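Local structure of hypothetical protein (Mus musculus, 1VKB) at residues A[19-24]-A[143-148]; A[25-30]-A[153-158]; A[53-58]-A[62-67]; A[92-95]-A[99-102]. The protein probably acts as a gamma-glutamylamine cyclotransferase, releasing 5-oxoproline and a free amine such as lysine from gamma-glutamyl amines. One frame throughout, in Å; residues are numbered along the deposited sequence. Where two conformers were deposited one is given.

Contact 1: A[19-24]-A[143-148]; sequences YGTLKR and ESYDSE. With FMT (formic acid), chain C; FMT (formic acid), chain D.
The ring of Tyr145 leans on the backbone of Tyr19, Gly20 and Thr21, part of the Tyr-Gly-Thr-Leu loop that follows strand 14-18 in this gamma-glutamyl cyclotransferase-like fold. Gly20 to Lys23 forms a type I beta turn, and its backbone amides cradle a formic acid, probably from the crystallisation liquor but consistent with an anion-binding pocket. With Tyr145 CG anti to the backbone N (chi1 175°), the ring swings toward the loop and meets it obliquely, CD2 lying 3.5 Å from Gly20 C. Farther along the ring, Thr21 CG2 touches Tyr145 OH at 3.7 Å, whereas Thr21 OG1 bonds to Asn28 ND2. At the end of the turn, Lys23 bends its chain at chi3 (-61°) and brings NZ to Tyr145 O at 2.7 Å, in the carbonyl plane and on a lone pair. One water completes this polar side: it accepts from Lys23 NZ and Tyr145 N and donates to Tyr19 O, tying three groups of the two loops together. Exchanging Tyr145 for alanine would probably strip the cover from the Gly20 peptide and leave Thr21 CG2 without its contact with the phenol end of the ring, opening a gap beside the turn. On the formic acid, O2 takes a bond from Leu22 N (3.3 Å) and a weak one from Gly20 N, where any CB would collide with it. Tyr19 OH is held by Tyr127 O and Leu65 N. Tyr19 N donates to formic acid O1 at 2.9 Å, and this same oxygen sits over one face of the Tyr19 ring, 3.4 Å from CD2.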
loop_
_atom_site.group_PDB
_atom_site.type_symbol
_atom_site.label_atom_id
_atom_site.label_comp_id
_atom_site.label_asym_id
_atom_site.label_seq_id
_atom_site.Cartn_x
_atom_site.Cartn_y
_atom_site.Cartn_z
ATOM N N TYR A 19 -0.311 -2.477 -1.006
ATOM C CA TYR A 19 -1.447 -3.265 -0.512
ATOM C C TYR A 19 -2.771 -2.741 -1.043
ATOM O O TYR A 19 -3.778 -3.403 -0.881
ATOM C CB TYR A 19 -1.486 -3.245 1.023
ATOM C CG TYR A 19 -1.558 -1.849 1.577
ATOM C CD1 TYR A 19 -2.776 -1.189 1.704
ATOM C CD2 TYR A 19 -0.398 -1.190 1.975
ATOM C CE1 TYR A 19 -2.821 0.101 2.164
ATOM C CE2 TYR A 19 -0.434 0.087 2.406
ATOM C CZ TYR A 19 -1.670 0.738 2.513
ATOM O OH TYR A 19 -1.746 2.028 2.991
ATOM N N GLY A 20 -2.775 -1.530 -1.613
ATOM C CA GLY A 20 -4.005 -0.876 -1.949
ATOM C C GLY A 20 -4.224 -0.684 -3.422
ATOM O O GLY A 20 -4.169 -1.620 -4.249
ATOM N N THR A 21 -4.591 0.553 -3.758
ATOM C CA THR A 21 -4.991 0.878 -5.155
ATOM C C THR A 21 -3.828 0.766 -6.131
ATOM O O THR A 21 -4.030 0.791 -7.348
ATOM C CB THR A 21 -5.609 2.279 -5.284
ATOM O OG1 THR A 21 -4.619 3.286 -5.040
ATOM C CG2 THR A 21 -6.681 2.495 -4.276
ATOM N N LEU A 22 -2.612 0.704 -5.595
ATOM C CA LEU A 22 -1.397 0.532 -6.409
ATOM C C LEU A 22 -1.093 -0.878 -6.899
ATOM O O LEU A 22 -0.275 -1.042 -7.806
ATOM C CB LEU A 22 -0.161 1.119 -5.710
ATOM C CG LEU A 22 -0.206 2.628 -5.476
ATOM C CD1 LEU A 22 0.945 3.037 -4.555
ATOM C CD2 LEU A 22 -0.135 3.408 -6.743
ATOM N N LYS A 23 -1.735 -1.889 -6.324
ATOM C CA LYS A 23 -1.555 -3.264 -6.733
ATOM C C LYS A 23 -1.996 -3.531 -8.173
ATOM O O LYS A 23 -2.899 -2.863 -8.704
ATOM C CB LYS A 23 -2.357 -4.210 -5.843
ATOM C CG LYS A 23 -1.896 -4.328 -4.382
ATOM C CD LYS A 23 -2.565 -5.552 -3.674
ATOM C CE LYS A 23 -4.091 -5.445 -3.632
ATOM N NZ LYS A 23 -4.701 -6.628 -2.907
ATOM N N ARG A 24 -1.411 -4.570 -8.773
ATOM C CA ARG A 24 -1.895 -5.093 -10.056
ATOM C C ARG A 24 -3.384 -5.284 -9.986
ATOM O O ARG A 24 -3.917 -5.779 -9.001
ATOM C CB ARG A 24 -1.240 -6.422 -10.402
ATOM C CG ARG A 24 0.191 -6.272 -10.886
ATOM C CD ARG A 24 0.833 -7.573 -11.260
ATOM N NE ARG A 24 2.054 -7.335 -12.030
ATOM C CZ ARG A 24 2.800 -8.322 -12.519
ATOM N NH1 ARG A 24 2.468 -9.580 -12.283
ATOM N NH2 ARG A 24 3.887 -8.054 -13.209
ATOM N N GLU A 143 -7.764 -8.195 5.547
ATOM C CA GLU A 143 -6.503 -8.900 5.282
ATOM C C GLU A 143 -5.935 -8.454 3.941
ATOM O O GLU A 143 -4.710 -8.430 3.731
ATOM C CB GLU A 143 -6.739 -10.406 5.295
ATOM C CG GLU A 143 -7.039 -10.918 6.701
ATOM C CD GLU A 143 -7.473 -12.387 6.737
ATOM O OE1 GLU A 143 -7.481 -13.043 5.680
ATOM O OE2 GLU A 143 -7.810 -12.848 7.846
ATOM N N SER A 144 -6.826 -8.134 3.005
ATOM C CA SER A 144 -6.417 -7.708 1.678
ATOM C C SER A 144 -7.409 -6.699 1.130
ATOM O O SER A 144 -8.585 -6.684 1.539
ATOM C CB SER A 144 -6.249 -8.884 0.714
ATOM O OG SER A 144 -7.446 -9.524 0.403
ATOM N N TYR A 145 -6.936 -5.914 0.165
ATOM C CA TYR A 145 -7.752 -4.892 -0.493
ATOM C C TYR A 145 -8.113 -5.251 -1.940
ATOM O O TYR A 145 -7.239 -5.581 -2.755
ATOM C CB TYR A 145 -7.004 -3.571 -0.530
ATOM C CG TYR A 145 -7.738 -2.497 -1.310
ATOM C CD1 TYR A 145 -8.848 -1.889 -0.801
ATOM C CD2 TYR A 145 -7.298 -2.113 -2.594
ATOM C CE1 TYR A 145 -9.563 -0.880 -1.565
ATOM C CE2 TYR A 145 -7.944 -1.137 -3.309
ATOM C CZ TYR A 145 -9.081 -0.534 -2.812
ATOM O OH TYR A 145 -9.704 0.432 -3.553
ATOM N N ASP A 146 -9.393 -5.096 -2.254
ATOM C CA ASP A 146 -9.901 -5.130 -3.615
ATOM C C ASP A 146 -10.971 -4.076 -3.733
ATOM O O ASP A 146 -12.023 -4.190 -3.076
ATOM C CB ASP A 146 -10.487 -6.540 -3.916
ATOM C CG ASP A 146 -11.023 -6.694 -5.317
ATOM O OD1 ASP A 146 -10.881 -5.831 -6.230
ATOM O OD2 ASP A 146 -11.661 -7.714 -5.578
ATOM N N SER A 147 -10.742 -3.079 -4.594
ATOM C CA SER A 147 -11.750 -2.057 -4.851
ATOM C C SER A 147 -13.116 -2.662 -5.206
ATOM O O SER A 147 -14.146 -2.112 -4.818
ATOM C CB SER A 147 -11.269 -1.133 -5.971
ATOM O OG SER A 147 -12.227 -0.125 -6.205
ATOM N N GLU A 148 -13.139 -3.803 -5.910
ATOM C CA GLU A 148 -14.402 -4.466 -6.311
ATOM C C GLU A 148 -14.910 -5.540 -5.319
ATOM O O GLU A 148 -15.768 -6.383 -5.661
ATOM C CB GLU A 148 -14.209 -5.083 -7.724
ATOM C CG GLU A 148 -13.889 -4.064 -8.793
ATOM C CD GLU A 148 -15.049 -3.107 -9.109
ATOM O OE1 GLU A 148 -16.188 -3.518 -8.984
ATOM O OE2 GLU A 148 -14.824 -1.948 -9.495
HETATM C C FMT C . -0.794 1.224 -1.555
HETATM O O1 FMT C . -0.043 0.401 -0.988
HETATM O O2 FMT C . -1.557 1.050 -2.540
HETATM C C FMT D . 3.535 -4.310 -13.055
HETATM O O1 FMT D . 4.485 -4.990 -13.434
HETATM O O2 FMT D . 2.398 -4.734 -13.086
HETATM O O HOH W 1 -4.043 -5.953 -0.173
#

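Contact 2: A[25-30]-A[153-158]; sequences GQPNHK and LRYNPR. With FMT (formic acid), chain B; FMT (formic acid), chain D.
A pocket holding a bound formic acid is walled here by Tyr155 and Asn28, the latter from the type I beta turn Gln26 to His29 that leads toward helix 30-33 of the cyclotransferase-like fold. Asn28 ND2 points at Tyr155 OH in a straight but weak hydrogen bond of 3.3 Å; its stronger partner is Thr21 OG1. The two side chains cross at about a right angle, amide and ring planes 83° apart. On Tyr155, CG lies opposite the backbone N (chi1 172°), sending the hydroxyl out to donate to formic acid O2 at 2.6 Å. Arg158, extended from CG to NE, grips the same molecule edge-on with two bonds: NE reaches O2 at 2.8 Å and NH2 reaches O1 at 2.6 Å. A phenylalanine in place of Tyr155 would remove the hydroxyl, and is likely to leave formic acid O2 with Arg158 NE as its remaining donor here, and Asn28 ND2 without its weak acceptor. At the backbone end of the ring the contact is apolar and more exposed, Pro27 packing obliquely with CB 3.8 Å from Tyr155 CD2 and CG 4.0 Å from Tyr155 CB.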
loop_
_atom_site.group_PDB
_atom_site.type_symbol
_atom_site.label_atom_id
_atom_site.label_comp_id
_atom_site.label_asym_id
_atom_site.label_seq_id
_atom_site.Cartn_x
_atom_site.Cartn_y
_atom_site.Cartn_z
ATOM N N GLY A 25 -4.069 -4.825 -11.013
ATOM C CA GLY A 25 -5.493 -5.006 -11.079
ATOM C C GLY A 25 -6.316 -4.074 -10.249
ATOM O O GLY A 25 -7.561 -4.205 -10.222
ATOM N N GLN A 26 -5.667 -3.146 -9.558
ATOM C CA GLN A 26 -6.364 -2.173 -8.730
ATOM C C GLN A 26 -6.333 -0.768 -9.379
ATOM O O GLN A 26 -5.551 -0.514 -10.333
ATOM C CB GLN A 26 -5.813 -2.210 -7.304
ATOM C CG GLN A 26 -6.086 -3.570 -6.610
ATOM C CD GLN A 26 -7.545 -3.873 -6.495
ATOM O OE1 GLN A 26 -8.300 -2.988 -6.177
ATOM N NE2 GLN A 26 -7.940 -5.135 -6.690
ATOM N N PRO A 27 -7.220 0.124 -8.948
ATOM C CA PRO A 27 -7.520 1.309 -9.785
ATOM C C PRO A 27 -6.376 2.276 -10.120
ATOM O O PRO A 27 -6.476 2.967 -11.152
ATOM C CB PRO A 27 -8.665 2.004 -9.022
ATOM C CG PRO A 27 -9.273 0.905 -8.187
ATOM C CD PRO A 27 -8.136 0.030 -7.798
ATOM N N ASN A 28 -5.327 2.342 -9.289
ATOM C CA ASN A 28 -4.212 3.280 -9.527
ATOM C C ASN A 28 -2.952 2.592 -9.972
ATOM O O ASN A 28 -1.888 3.199 -10.013
ATOM C CB ASN A 28 -3.923 4.171 -8.308
ATOM C CG ASN A 28 -4.992 5.226 -8.075
ATOM O OD1 ASN A 28 -5.447 5.877 -9.037
ATOM N ND2 ASN A 28 -5.479 5.333 -6.810
ATOM N N HIS A 29 -3.052 1.326 -10.331
ATOM C CA HIS A 29 -1.867 0.608 -10.792
ATOM C C HIS A 29 -1.157 1.309 -11.966
ATOM O O HIS A 29 0.046 1.249 -12.052
ATOM C CB HIS A 29 -2.169 -0.845 -11.183
ATOM C CG HIS A 29 -0.932 -1.670 -11.398
ATOM N ND1 HIS A 29 0.012 -1.874 -10.401
ATOM C CD2 HIS A 29 -0.454 -2.287 -12.503
ATOM C CE1 HIS A 29 0.996 -2.602 -10.889
ATOM N NE2 HIS A 29 0.737 -2.871 -12.157
ATOM N N LYS A 30 -1.914 1.942 -12.872
ATOM C CA LYS A 30 -1.286 2.612 -14.029
ATOM C C LYS A 30 -0.133 3.503 -13.663
ATOM O O LYS A 30 0.780 3.676 -14.458
ATOM C CB LYS A 30 -2.319 3.457 -14.849
ATOM C CG LYS A 30 -3.295 2.673 -15.740
ATOM C CD LYS A 30 -4.385 3.612 -16.455
ATOM C CE LYS A 30 -3.717 4.624 -17.396
ATOM N NZ LYS A 30 -2.821 3.936 -18.349
ATOM N N LEU A 153 -17.475 -0.819 -1.390
ATOM C CA LEU A 153 -16.870 0.508 -1.378
ATOM C C LEU A 153 -15.766 0.638 -2.439
ATOM O O LEU A 153 -14.596 0.374 -2.198
ATOM C CB LEU A 153 -16.301 0.780 -0.001
ATOM C CG LEU A 153 -17.347 0.728 1.122
ATOM C CD1 LEU A 153 -16.628 0.728 2.486
ATOM C CD2 LEU A 153 -18.334 1.883 0.949
ATOM N N ARG A 154 -16.185 1.025 -3.631
ATOM C CA ARG A 154 -15.322 1.129 -4.768
ATOM C C ARG A 154 -14.578 2.460 -4.690
ATOM O O ARG A 154 -15.141 3.521 -4.327
ATOM C CB ARG A 154 -16.205 1.023 -6.014
ATOM C CG ARG A 154 -15.495 0.961 -7.348
ATOM C CD ARG A 154 -16.448 1.229 -8.562
ATOM N NE ARG A 154 -15.828 0.846 -9.809
ATOM C CZ ARG A 154 -15.104 1.639 -10.598
ATOM N NH1 ARG A 154 -14.903 2.914 -10.328
ATOM N NH2 ARG A 154 -14.594 1.124 -11.697
ATOM N N TYR A 155 -13.302 2.414 -5.020
ATOM C CA TYR A 155 -12.472 3.590 -5.011
ATOM C C TYR A 155 -13.016 4.669 -5.931
ATOM O O TYR A 155 -13.473 4.378 -7.036
ATOM C CB TYR A 155 -11.054 3.224 -5.427
ATOM C CG TYR A 155 -10.169 4.416 -5.617
ATOM C CD1 TYR A 155 -9.618 5.089 -4.521
ATOM C CD2 TYR A 155 -9.866 4.891 -6.899
ATOM C CE1 TYR A 155 -8.759 6.157 -4.701
ATOM C CE2 TYR A 155 -9.011 5.985 -7.084
ATOM C CZ TYR A 155 -8.488 6.625 -5.997
ATOM O OH TYR A 155 -7.657 7.677 -6.184
ATOM N N ASN A 156 -12.997 5.903 -5.460
ATOM C CA ASN A 156 -13.295 7.008 -6.351
ATOM C C ASN A 156 -12.191 8.048 -6.265
ATOM O O ASN A 156 -11.549 8.226 -5.215
ATOM C CB ASN A 156 -14.731 7.516 -6.193
ATOM C CG ASN A 156 -14.999 8.095 -4.881
ATOM O OD1 ASN A 156 -14.559 9.214 -4.597
ATOM N ND2 ASN A 156 -15.727 7.360 -4.044
ATOM N N PRO A 157 -11.894 8.680 -7.398
ATOM C CA PRO A 157 -10.700 9.490 -7.499
ATOM C C PRO A 157 -10.810 10.793 -6.728
ATOM O O PRO A 157 -11.898 11.307 -6.472
ATOM C CB PRO A 157 -10.558 9.734 -9.005
ATOM C CG PRO A 157 -11.888 9.634 -9.533
ATOM C CD PRO A 157 -12.636 8.644 -8.664
ATOM N N ARG A 158 -9.644 11.319 -6.373
ATOM C CA ARG A 158 -9.549 12.358 -5.349
ATOM C C ARG A 158 -10.319 13.634 -5.598
ATOM O O ARG A 158 -10.814 14.248 -4.628
ATOM C CB ARG A 158 -8.088 12.691 -5.102
ATOM C CG ARG A 158 -7.434 11.654 -4.240
ATOM C CD ARG A 158 -5.964 11.921 -4.020
ATOM N NE ARG A 158 -5.230 10.711 -3.657
ATOM C CZ ARG A 158 -3.930 10.706 -3.345
ATOM N NH1 ARG A 158 -3.252 11.868 -3.316
ATOM N NH2 ARG A 158 -3.324 9.545 -3.053
HETATM C C FMT B . -5.481 7.204 -3.657
HETATM O O1 FMT B . -4.678 7.316 -2.707
HETATM O O2 FMT B . -6.196 8.123 -4.134
HETATM C C FMT D . 3.535 -4.310 -13.055
HETATM O O1 FMT D . 4.485 -4.990 -13.434
HETATM O O2 FMT D . 2.398 -4.734 -13.086
#

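Contact 3: A[53-58]-A[62-67]; sequences PLVIAG and IPWLLY
Val55 and Leu66 meet at the apolar centre of one face, Val55 CG2 standing 3.9 Å from Leu66 CD2 as the side chains cross at about a right angle. Val55 CG2 sits between its own backbone N and carbonyl carbon (chi1 -63° places CG1 beside N), which turns this methyl across the strands. Leu66 CD1 also reaches Pro53 CB at 4.0 Å. The reverse face carries Leu54, Leu65, Ile56 and Pro63; there Leu54 CB packs on Leu65 CD1 at 4.0 Å, and Leu54 CD1 approaches Pro63 CB. These residues form a beta hairpin, strands 54-57 and 62-66 running antiparallel at 146°, and the second strand joins the main sheet by pairing in parallel with strand 121-129. Val55 with Trp64 and Ala57 with Ile62 are hydrogen-bonded pairs; in the first, Trp64 N donates to Val55 O at 2.8 Å, nearly along the C=O axis. Outside the strand pairs, Leu66 N bonds to Pro53 O. Toward the turn, the Trp64 indole packs Ile62 CG2 over one face, stacks with Tyr100, and sets CD1 3.8 Å from Ala57 CB. Its NE1 donates almost straight (171°) to Ala57 O at 3.1 Å, the oxygen lying in the ring plane. Ile62 N reaches that oxygen from the opposite face of the carbonyl plane at 3.3 Å, so Ala57 O is gripped from both faces.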
loop_
_atom_site.group_PDB
_atom_site.type_symbol
_atom_site.label_atom_id
_atom_site.label_comp_id
_atom_site.label_asym_id
_atom_site.label_seq_id
_atom_site.Cartn_x
_atom_site.Cartn_y
_atom_site.Cartn_z
ATOM N N PRO A 53 -4.114 -2.790 11.142
ATOM C CA PRO A 53 -5.440 -2.586 10.564
ATOM C C PRO A 53 -5.383 -2.035 9.160
ATOM O O PRO A 53 -4.670 -1.051 8.904
ATOM C CB PRO A 53 -6.105 -1.563 11.522
ATOM C CG PRO A 53 -5.251 -1.554 12.725
ATOM C CD PRO A 53 -3.852 -1.805 12.204
ATOM N N LEU A 54 -6.163 -2.624 8.249
ATOM C CA LEU A 54 -6.339 -2.107 6.899
ATOM C C LEU A 54 -7.784 -1.769 6.741
ATOM O O LEU A 54 -8.641 -2.668 6.833
ATOM C CB LEU A 54 -5.928 -3.148 5.860
ATOM C CG LEU A 54 -6.225 -2.893 4.403
ATOM C CD1 LEU A 54 -5.568 -1.542 3.986
ATOM C CD2 LEU A 54 -5.842 -4.062 3.486
ATOM N N VAL A 55 -8.065 -0.492 6.532
ATOM C CA VAL A 55 -9.433 -0.020 6.469
ATOM C C VAL A 55 -9.673 0.691 5.134
ATOM O O VAL A 55 -8.782 1.278 4.556
ATOM C CB VAL A 55 -9.791 0.944 7.647
ATOM C CG1 VAL A 55 -9.698 0.250 9.007
ATOM C CG2 VAL A 55 -8.914 2.197 7.669
ATOM N N ILE A 56 -10.921 0.641 4.694
ATOM C CA ILE A 56 -11.373 1.354 3.513
ATOM C C ILE A 56 -12.225 2.487 4.018
ATOM O O ILE A 56 -13.310 2.272 4.607
ATOM C CB ILE A 56 -12.159 0.413 2.591
ATOM C CG1 ILE A 56 -11.272 -0.728 2.077
ATOM C CG2 ILE A 56 -12.660 1.192 1.405
ATOM C CD1 ILE A 56 -12.045 -1.810 1.349
ATOM N N ALA A 57 -11.732 3.702 3.843
ATOM C CA ALA A 57 -12.266 4.802 4.624
ATOM C C ALA A 57 -12.244 6.133 3.903
ATOM O O ALA A 57 -11.440 6.377 2.996
ATOM C CB ALA A 57 -11.505 4.904 5.945
ATOM N N GLY A 58 -13.109 7.021 4.353
ATOM C CA GLY A 58 -13.197 8.352 3.788
ATOM C C GLY A 58 -14.082 8.392 2.555
ATOM O O GLY A 58 -14.542 7.370 2.061
ATOM N N ILE A 62 -10.700 5.043 0.093
ATOM C CA ILE A 62 -9.257 4.763 -0.006
ATOM C C ILE A 62 -8.866 3.687 1.007
ATOM O O ILE A 62 -9.376 3.669 2.135
ATOM C CB ILE A 62 -8.497 6.064 0.245
ATOM C CG1 ILE A 62 -8.590 6.908 -1.038
ATOM C CG2 ILE A 62 -7.054 5.810 0.511
ATOM C CD1 ILE A 62 -8.163 8.360 -0.815
ATOM N N PRO A 63 -7.992 2.779 0.622
ATOM C CA PRO A 63 -7.426 1.877 1.592
ATOM C C PRO A 63 -6.281 2.503 2.381
ATOM O O PRO A 63 -5.363 3.128 1.812
ATOM C CB PRO A 63 -6.906 0.733 0.738
ATOM C CG PRO A 63 -6.437 1.402 -0.544
ATOM C CD PRO A 63 -7.497 2.493 -0.738
ATOM N N TRP A 64 -6.314 2.287 3.685
ATOM C CA TRP A 64 -5.310 2.831 4.594
ATOM C C TRP A 64 -4.810 1.771 5.520
ATOM O O TRP A 64 -5.600 1.174 6.264
ATOM C CB TRP A 64 -5.899 3.957 5.450
ATOM C CG TRP A 64 -6.742 4.994 4.732
ATOM C CD1 TRP A 64 -8.052 4.912 4.426
ATOM C CD2 TRP A 64 -6.322 6.328 4.341
ATOM N NE1 TRP A 64 -8.486 6.091 3.841
ATOM C CE2 TRP A 64 -7.436 6.968 3.777
ATOM C CE3 TRP A 64 -5.116 7.019 4.390
ATOM C CZ2 TRP A 64 -7.373 8.270 3.263
ATOM C CZ3 TRP A 64 -5.062 8.312 3.881
ATOM C CH2 TRP A 64 -6.184 8.913 3.335
ATOM N N LEU A 65 -3.491 1.575 5.534
ATOM C CA LEU A 65 -2.849 0.703 6.496
ATOM C C LEU A 65 -2.467 1.559 7.714
ATOM O O LEU A 65 -1.550 2.420 7.650
ATOM C CB LEU A 65 -1.623 0.017 5.878
ATOM C CG LEU A 65 -1.079 -1.182 6.652
ATOM C CD1 LEU A 65 -2.118 -2.310 6.653
ATOM C CD2 LEU A 65 0.198 -1.669 6.000
ATOM N N LEU A 66 -3.239 1.383 8.794
ATOM C CA LEU A 66 -3.106 2.224 9.972
ATOM C C LEU A 66 -1.882 1.781 10.749
ATOM O O LEU A 66 -1.679 0.591 10.962
ATOM C CB LEU A 66 -4.343 2.197 10.833
ATOM C CG LEU A 66 -5.678 2.374 10.172
ATOM C CD1 LEU A 66 -6.791 2.399 11.218
ATOM C CD2 LEU A 66 -5.652 3.623 9.314
ATOM N N TYR A 67 -1.090 2.740 11.215
ATOM C CA TYR A 67 0.149 2.401 11.906
ATOM C C TYR A 67 -0.150 2.085 13.379
ATOM O O TYR A 67 0.082 2.902 14.274
ATOM C CB TYR A 67 1.228 3.474 11.744
ATOM C CG TYR A 67 2.538 2.899 12.198
ATOM C CD1 TYR A 67 3.217 1.977 11.416
ATOM C CD2 TYR A 67 3.006 3.141 13.487
ATOM C CE1 TYR A 67 4.376 1.369 11.864
ATOM C CE2 TYR A 67 4.172 2.532 13.953
ATOM C CZ TYR A 67 4.844 1.643 13.142
ATOM O OH TYR A 67 6.019 1.049 13.598
#

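Contact 4: A[92-95]-A[99-102]; sequences DFED and MYQR
The carboxylate of Glu94 lies almost flat over the ring of Tyr100, the two planes only 22° apart. OE2 rests above one face toward the rim, 3.6 Å from Tyr100 CE1. Glu94 gets there by folding back at chi2 (-69°), which lays its carboxylate along the ring. The backbone of the same residue meets the ring as well: Glu94 O lies in the ring plane at its edge, 3.4 Å from Tyr100 CD1. A water 2.8 Å from Glu94 OE1 and also hydrogen-bonded to Tyr100 OH bridges the polar ends, while Tyr100 OH has its direct protein partner in Pro63 O. A bound formic acid, probably from the crystallisation liquor, lies about 3 Å from the Glu94 side chain, consistent with a pocket beside the pair. The backbone here is the C-terminal end of helix 84-93, closed by a Schellman motif in which Asp95, at positive phi, is the C-prime residue: Cys96 N bonds to Asp91 O, and Asp95 N to Asp92 O. From there the chain turns back within a few residues toward strand 101-109. Met99 N fastens the turn by donating to Asp95 O at 3.0 Å, nearly straight at 173°. In the conformer given, Met99 CB packs on Glu94 O. Arg158 NH2 adds a long, weak ion pair to Glu94 OE1.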
loop_
_atom_site.group_PDB
_atom_site.type_symbol
_atom_site.label_atom_id
_atom_site.label_comp_id
_atom_site.label_asym_id
_atom_site.label_seq_id
_atom_site.Cartn_x
_atom_site.Cartn_y
_atom_site.Cartn_z
ATOM N N ASP A 92 4.890 11.679 -3.453
ATOM C CA ASP A 92 4.075 12.792 -3.857
ATOM C C ASP A 92 2.663 12.321 -4.124
ATOM O O ASP A 92 1.714 12.994 -3.717
ATOM C CB ASP A 92 4.679 13.390 -5.113
ATOM C CG ASP A 92 3.926 14.573 -5.646
ATOM O OD1 ASP A 92 3.610 15.471 -4.860
ATOM O OD2 ASP A 92 3.676 14.697 -6.867
ATOM N N PHE A 93 2.540 11.196 -4.829
ATOM C CA PHE A 93 1.201 10.605 -5.144
ATOM C C PHE A 93 0.370 10.356 -3.861
ATOM O O PHE A 93 -0.833 10.641 -3.791
ATOM C CB PHE A 93 1.386 9.304 -5.904
ATOM C CG PHE A 93 0.073 8.697 -6.343
ATOM C CD1 PHE A 93 -0.611 9.230 -7.456
ATOM C CD2 PHE A 93 -0.519 7.693 -5.609
ATOM C CE1 PHE A 93 -1.828 8.729 -7.822
ATOM C CE2 PHE A 93 -1.759 7.170 -5.981
ATOM C CZ PHE A 93 -2.412 7.709 -7.089
ATOM N N GLU A 94 1.028 9.797 -2.846
ATOM C CA GLU A 94 0.430 9.524 -1.563
ATOM C C GLU A 94 0.387 10.706 -0.598
ATOM O O GLU A 94 -0.055 10.553 0.543
ATOM C CB GLU A 94 1.154 8.349 -0.900
ATOM C CG GLU A 94 1.032 7.037 -1.667
ATOM C CD GLU A 94 -0.410 6.458 -1.640
ATOM O OE1 GLU A 94 -1.344 7.060 -2.201
ATOM O OE2 GLU A 94 -0.590 5.462 -0.983
ATOM N N ASP A 95 0.772 11.872 -1.079
ATOM C CA ASP A 95 0.779 13.123 -0.296
ATOM C C ASP A 95 1.462 12.957 1.077
ATOM O O ASP A 95 0.909 13.366 2.132
ATOM C CB ASP A 95 -0.611 13.686 -0.164
ATOM C CG ASP A 95 -0.600 15.120 0.258
ATOM O OD1 ASP A 95 0.485 15.776 0.208
ATOM O OD2 ASP A 95 -1.625 15.665 0.688
ATOM N N MET A 99 -0.751 12.700 4.513
ATOM C CA MET A 99 -1.843 11.747 4.300
ATOM C C MET A 99 -1.359 10.335 4.667
ATOM O O MET A 99 -2.068 9.577 5.365
ATOM C CB MET A 99 -2.226 11.818 2.793
ATOM C CG MET A 99 -3.227 10.808 2.181
ATOM S SD MET A 99 -3.469 10.888 0.342
ATOM C CE MET A 99 -5.018 10.025 0.106
ATOM N N TYR A 100 -0.166 10.000 4.164
ATOM C CA TYR A 100 0.546 8.803 4.527
ATOM C C TYR A 100 1.952 9.180 4.942
ATOM O O TYR A 100 2.397 10.292 4.697
ATOM C CB TYR A 100 0.636 7.863 3.323
ATOM C CG TYR A 100 -0.655 7.208 2.855
ATOM C CD1 TYR A 100 -1.434 7.808 1.904
ATOM C CD2 TYR A 100 -1.038 5.978 3.316
ATOM C CE1 TYR A 100 -2.567 7.216 1.427
ATOM C CE2 TYR A 100 -2.188 5.383 2.855
ATOM C CZ TYR A 100 -2.950 6.014 1.901
ATOM O OH TYR A 100 -4.104 5.474 1.346
ATOM N N GLN A 101 2.602 8.264 5.648
ATOM C CA GLN A 101 4.005 8.393 5.973
ATOM C C GLN A 101 4.649 7.095 5.475
ATOM O O GLN A 101 4.131 5.990 5.702
ATOM C CB GLN A 101 4.183 8.578 7.468
ATOM C CG GLN A 101 3.480 9.764 8.069
ATOM C CD GLN A 101 2.014 9.540 8.315
ATOM O OE1 GLN A 101 1.602 8.502 8.849
ATOM N NE2 GLN A 101 1.201 10.518 7.909
ATOM N N ARG A 102 5.774 7.223 4.776
ATOM C CA ARG A 102 6.440 6.055 4.289
ATOM C C ARG A 102 7.225 5.411 5.420
ATOM O O ARG A 102 8.076 6.072 6.060
ATOM C CB ARG A 102 7.384 6.446 3.159
ATOM C CG ARG A 102 8.175 5.243 2.589
ATOM C CD ARG A 102 8.631 5.400 1.142
ATOM N NE ARG A 102 9.242 6.689 0.772
ATOM C CZ ARG A 102 10.536 7.028 0.998
ATOM N NH1 ARG A 102 11.351 6.281 1.718
ATOM N NH2 ARG A 102 10.991 8.176 0.579
HETATM O O HOH W 2 -3.509 5.436 -1.398
#

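Contacts 1 and 3 are buried, whereas contacts 2 and 4 are only partly so. Contact 3 is sheet chemistry, backbone bonds with apolar faces; contact 1 joins two irregular loops through a ring, a lysine and a water. Contact 2 continues the same two chain regions outward, where a tyrosine hydroxyl and an arginine bind formic acid and an asparagine amide adds a weak bond to the hydroxyl; His29 ND1 bonding to Leu22 O ties it to contact 1. Contact 4, a helix end turning into a strand, combines a backbone bond with a carboxylate stacked on a ring. Contacts 3 and 4 reach the same sheet and meet where Trp64 packs on Tyr100. Tyr19 touches both: its OH bonds to Leu65 N and packs on Tyr100 CE2.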